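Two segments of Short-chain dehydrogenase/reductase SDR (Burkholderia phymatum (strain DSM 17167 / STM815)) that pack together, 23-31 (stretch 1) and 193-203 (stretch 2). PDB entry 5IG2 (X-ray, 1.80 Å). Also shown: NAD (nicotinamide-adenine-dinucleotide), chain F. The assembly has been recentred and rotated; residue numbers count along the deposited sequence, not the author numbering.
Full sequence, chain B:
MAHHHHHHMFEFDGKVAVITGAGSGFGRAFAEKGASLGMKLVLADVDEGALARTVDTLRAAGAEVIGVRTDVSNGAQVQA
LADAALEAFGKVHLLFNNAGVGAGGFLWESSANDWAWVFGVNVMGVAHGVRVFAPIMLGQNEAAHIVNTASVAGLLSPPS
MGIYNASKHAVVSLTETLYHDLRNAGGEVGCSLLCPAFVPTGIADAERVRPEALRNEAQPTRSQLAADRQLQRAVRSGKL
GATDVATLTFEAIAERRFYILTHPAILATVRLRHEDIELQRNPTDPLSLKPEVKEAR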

# COMPACT_ATOMS: atom_id res chain seq x y z
N GLY B 23 16.24 35.10 -25.13
CA GLY B 23 15.12 34.17 -25.07
C GLY B 23 15.47 32.74 -24.73
O GLY B 23 14.57 31.95 -24.42
N SER B 24 16.75 32.39 -24.77
CA SER B 24 17.15 30.99 -24.70
C SER B 24 18.60 30.92 -24.25
O SER B 24 19.30 31.93 -24.21
N GLY B 25 19.03 29.71 -23.87
CA GLY B 25 20.45 29.40 -23.70
C GLY B 25 21.23 30.37 -22.83
O GLY B 25 20.80 30.74 -21.73
N PHE B 26 22.42 30.77 -23.30
CA PHE B 26 23.29 31.64 -22.51
C PHE B 26 22.61 32.95 -22.17
O PHE B 26 22.72 33.44 -21.04
N GLY B 27 21.94 33.57 -23.14
CA GLY B 27 21.36 34.88 -22.89
C GLY B 27 20.36 34.85 -21.76
O GLY B 27 20.38 35.70 -20.86
N ARG B 28 19.48 33.84 -21.77
CA ARG B 28 18.52 33.67 -20.69
C ARG B 28 19.23 33.48 -19.35
O ARG B 28 18.80 34.03 -18.33
N ALA B 29 20.33 32.71 -19.34
CA ALA B 29 21.08 32.47 -18.11
C ALA B 29 21.78 33.74 -17.63
O ALA B 29 21.86 34.00 -16.42
N PHE B 30 22.32 34.54 -18.56
CA PHE B 30 22.85 35.85 -18.19
C PHE B 30 21.78 36.71 -17.52
O PHE B 30 22.04 37.39 -16.52
N ALA B 31 20.57 36.69 -18.07
CA ALA B 31 19.49 37.50 -17.51
C ALA B 31 19.12 37.02 -16.12
O ALA B 31 18.93 37.83 -15.20
N LEU B 193 35.76 38.38 -23.69
CA LEU B 193 35.54 37.50 -24.82
C LEU B 193 35.19 36.12 -24.27
O LEU B 193 36.04 35.46 -23.66
N LEU B 194 33.96 35.67 -24.52
CA LEU B 194 33.46 34.40 -24.00
C LEU B 194 33.58 33.30 -25.05
O LEU B 194 33.00 33.41 -26.14
N CYS B 195 34.31 32.22 -24.73
CA CYS B 195 34.61 31.14 -25.67
C CYS B 195 34.25 29.77 -25.10
O CYS B 195 35.14 29.00 -24.70
N PRO B 196 32.97 29.41 -25.09
CA PRO B 196 32.56 28.12 -24.53
C PRO B 196 32.66 26.99 -25.54
O PRO B 196 32.66 27.20 -26.75
N ALA B 197 32.74 25.77 -25.00
CA ALA B 197 32.53 24.55 -25.77
C ALA B 197 31.04 24.20 -25.70
O ALA B 197 30.21 24.99 -25.24
N PHE B 198 30.68 23.00 -26.13
CA PHE B 198 29.27 22.67 -26.29
C PHE B 198 28.52 22.70 -24.96
O PHE B 198 28.98 22.13 -23.96
N VAL B 199 27.37 23.37 -24.95
CA VAL B 199 26.49 23.50 -23.79
C VAL B 199 25.06 23.27 -24.27
O VAL B 199 24.70 23.77 -25.34
N PRO B 200 24.19 22.52 -23.51
CA PRO B 200 22.80 22.35 -23.96
C PRO B 200 22.04 23.66 -24.08
O PRO B 200 21.70 24.29 -23.08
N THR B 201 21.79 24.09 -25.32
CA THR B 201 20.97 25.26 -25.63
C THR B 201 20.17 24.95 -26.89
O THR B 201 20.11 23.80 -27.34
N GLY B 202 19.59 25.99 -27.49
CA GLY B 202 18.91 25.87 -28.76
C GLY B 202 19.77 26.10 -29.98
O GLY B 202 19.24 26.15 -31.10
N ILE B 203 21.10 26.21 -29.82
CA ILE B 203 21.94 26.68 -30.92
C ILE B 203 21.91 25.72 -32.10
O ILE B 203 22.04 26.14 -33.25

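Packing of residues 193-203 against the glycine-rich turn and helix of residues 23-31, with NAD bound between them. No hydrogen bond joins the two stretches directly. They bury 298 Å² between them, both sides summed; they meet through apolar contacts, and polar groups from both converge on NAD. Leu193, on the strand, keeps its side chain out of reach of the helix, whereas Leu194 points toward it. With chi1 t and chi2 p, Leu194 brings CD2 to 3.6 Å from Phe30 CZ, near the plane of the ring and at its edge. The CA-to-CB bond of Phe30 (chi1 m) points sideways to stretch 2, but the ring end comes nearer and reaches the leucine. Cys195 (chi1 m) again stays out of reach. Pro196, its ring C-gamma exo, points toward the helix and sets CG 3.7 Å from Phe26 CE2, while its carbonyl O lies 3.2 Å from NAD C5N on the nicotinamide ring. Ala197 and Phe198 (chi1 m) turn their CB atoms away from the helix. Val199 (chi1 t) turns back toward the helix, placing CB 3.6 Å from Phe26 CE1 at the edge of that ring. Its backbone grips the carboxamide at both ends: Val199 N donates to NAD O7N (2.8 Å), and NAD N7N donates to Val199 O (3.1 Å). Phe26 (chi1 m) is the most covered residue of its stretch, at 90 Å²; its ring end meets Pro196, Val199 and Thr201. One ring face is overlain by NAD O2N, and Phe26 N donates to NAD O1N (2.9 Å). Pro200, C-gamma exo, points away. Thr201 (chi1 p) points inward and divides its side chain by chemistry: CG2 packs 3.6 Å from Gly25 CA and 4.0 Å from Phe26 CE1, while OG1 donates to NAD O2N (2.6 Å) and accepts from Ile203 N (3.2 Å). Gly25 suits this close approach, since a CB there would lie 3.0 Å from Thr201 CB and clash with NAD O1N at 1.9 Å; its positive phi also favours glycine. Gly202 N donates to NAD O2A (2.9 Å), the same oxygen that receives the hydrogen bond from Ser24 OG (2.5 Å, chi1 t). Ser24 OG and Gly202 N stand 4.0 Å apart, so the phosphate oxygen links the two stretches where they do not bond to each other. The CA-to-CB bond of Ile203 (chi1 t, chi2 p) points sideways, and its side chain makes no contact with stretch 1.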

# COMPACT_ATOMS: atom_id res chain seq x y z
CB SER B 24 16.95 30.31 -26.06
OG SER B 24 17.36 28.96 -26.08
CB PHE B 26 24.60 31.96 -23.24
CG PHE B 26 25.45 30.76 -23.58
CD1 PHE B 26 25.31 29.55 -22.91
CD2 PHE B 26 26.42 30.85 -24.58
CE1 PHE B 26 26.11 28.46 -23.23
CE2 PHE B 26 27.21 29.77 -24.91
CZ PHE B 26 27.07 28.57 -24.23
CB ARG B 28 17.63 32.48 -21.00
CG ARG B 28 16.58 32.16 -19.97
CD ARG B 28 15.73 31.01 -20.49
NE ARG B 28 14.68 30.59 -19.56
CZ ARG B 28 14.85 29.67 -18.62
NH1 ARG B 28 16.02 29.07 -18.46
NH2 ARG B 28 13.84 29.35 -17.82
CB ALA B 29 22.08 31.34 -18.33
CB PHE B 30 23.38 36.59 -19.42
CG PHE B 30 24.55 35.93 -20.09
CD1 PHE B 30 25.44 35.13 -19.38
CD2 PHE B 30 24.78 36.14 -21.45
CE1 PHE B 30 26.54 34.54 -20.03
CE2 PHE B 30 25.86 35.55 -22.11
CZ PHE B 30 26.74 34.75 -21.40
CB ALA B 31 18.29 37.46 -18.46
CB LEU B 193 36.79 37.44 -25.71
CG LEU B 193 36.79 36.47 -26.90
CD1 LEU B 193 35.68 36.83 -27.90
CD2 LEU B 193 38.17 36.43 -27.57
CB LEU B 194 32.01 34.55 -23.54
CG LEU B 194 31.29 33.30 -23.06
CD1 LEU B 194 31.98 32.73 -21.83
CD2 LEU B 194 29.84 33.63 -22.75
CB CYS B 195 36.09 31.16 -26.06
SG CYS B 195 36.63 32.69 -26.89
CB PRO B 196 31.09 28.35 -24.14
CG PRO B 196 30.83 29.82 -24.36
CD PRO B 196 31.81 30.26 -25.39
CB ALA B 197 33.42 23.43 -25.26
CB PHE B 198 29.12 21.29 -26.94
CG PHE B 198 29.84 21.15 -28.24
CD1 PHE B 198 29.37 21.80 -29.37
CD2 PHE B 198 30.98 20.37 -28.33
CE1 PHE B 198 30.03 21.67 -30.57
CE2 PHE B 198 31.63 20.24 -29.52
CZ PHE B 198 31.16 20.89 -30.65
CB VAL B 199 26.62 24.90 -23.16
CG1 VAL B 199 25.61 25.08 -22.03
CG2 VAL B 199 28.03 25.14 -22.67
CB PRO B 200 22.18 21.45 -22.87
CG PRO B 200 23.33 20.73 -22.27
CD PRO B 200 24.48 21.72 -22.31
CB THR B 201 21.83 26.52 -25.86
OG1 THR B 201 22.60 26.35 -27.05
CG2 THR B 201 22.76 26.80 -24.69
CB ILE B 203 23.38 26.93 -30.42
CG1 ILE B 203 24.21 27.68 -31.48
CG2 ILE B 203 24.07 25.61 -30.06
CD1 ILE B 203 23.65 29.03 -31.87
PA NAD F . 20.26 29.55 -28.30
O1A NAD F . 19.64 29.15 -29.57
O2A NAD F . 19.70 28.82 -27.07
O5B NAD F . 20.19 31.12 -28.03
C5B NAD F . 20.55 32.07 -29.05
C4B NAD F . 19.41 33.04 -29.17
O4B NAD F . 19.73 34.03 -30.17
C3B NAD F . 18.05 32.43 -29.58
O3B NAD F . 17.04 32.74 -28.63
C2B NAD F . 17.75 33.08 -30.94
O2B NAD F . 16.37 33.33 -31.13
C1B NAD F . 18.52 34.38 -30.82
N9A NAD F . 18.84 35.02 -32.09
C8A NAD F . 19.23 34.41 -33.25
N7A NAD F . 19.33 35.22 -34.28
C5A NAD F . 18.98 36.45 -33.75
C6A NAD F . 18.88 37.73 -34.33
N6A NAD F . 19.03 37.97 -35.63
N1A NAD F . 18.55 38.76 -33.52
C2A NAD F . 18.32 38.51 -32.22
N3A NAD F . 18.36 37.34 -31.57
C4A NAD F . 18.70 36.35 -32.40
O3 NAD F . 21.83 29.31 -28.37
PN NAD F . 23.03 29.72 -27.38
O1N NAD F . 22.48 30.22 -26.10
O2N NAD F . 23.97 28.58 -27.37
O5D NAD F . 23.66 30.90 -28.23
C5D NAD F . 24.26 32.05 -27.60
C4D NAD F . 25.63 32.25 -28.18
O4D NAD F . 26.53 31.22 -27.70
C3D NAD F . 25.71 32.22 -29.71
O3D NAD F . 26.55 33.28 -30.16
C2D NAD F . 26.39 30.88 -29.99
O2D NAD F . 27.09 30.91 -31.23
C1D NAD F . 27.32 30.81 -28.79
N1N NAD F . 27.93 29.44 -28.45
C2N NAD F . 27.10 28.42 -28.15
C3N NAD F . 27.62 27.18 -27.80
C7N NAD F . 26.78 26.05 -27.31
O7N NAD F . 27.24 24.90 -27.34
N7N NAD F . 25.53 26.31 -26.96
C4N NAD F . 29.00 27.03 -27.77
C5N NAD F . 29.83 28.10 -28.06
C6N NAD F . 29.27 29.30 -28.41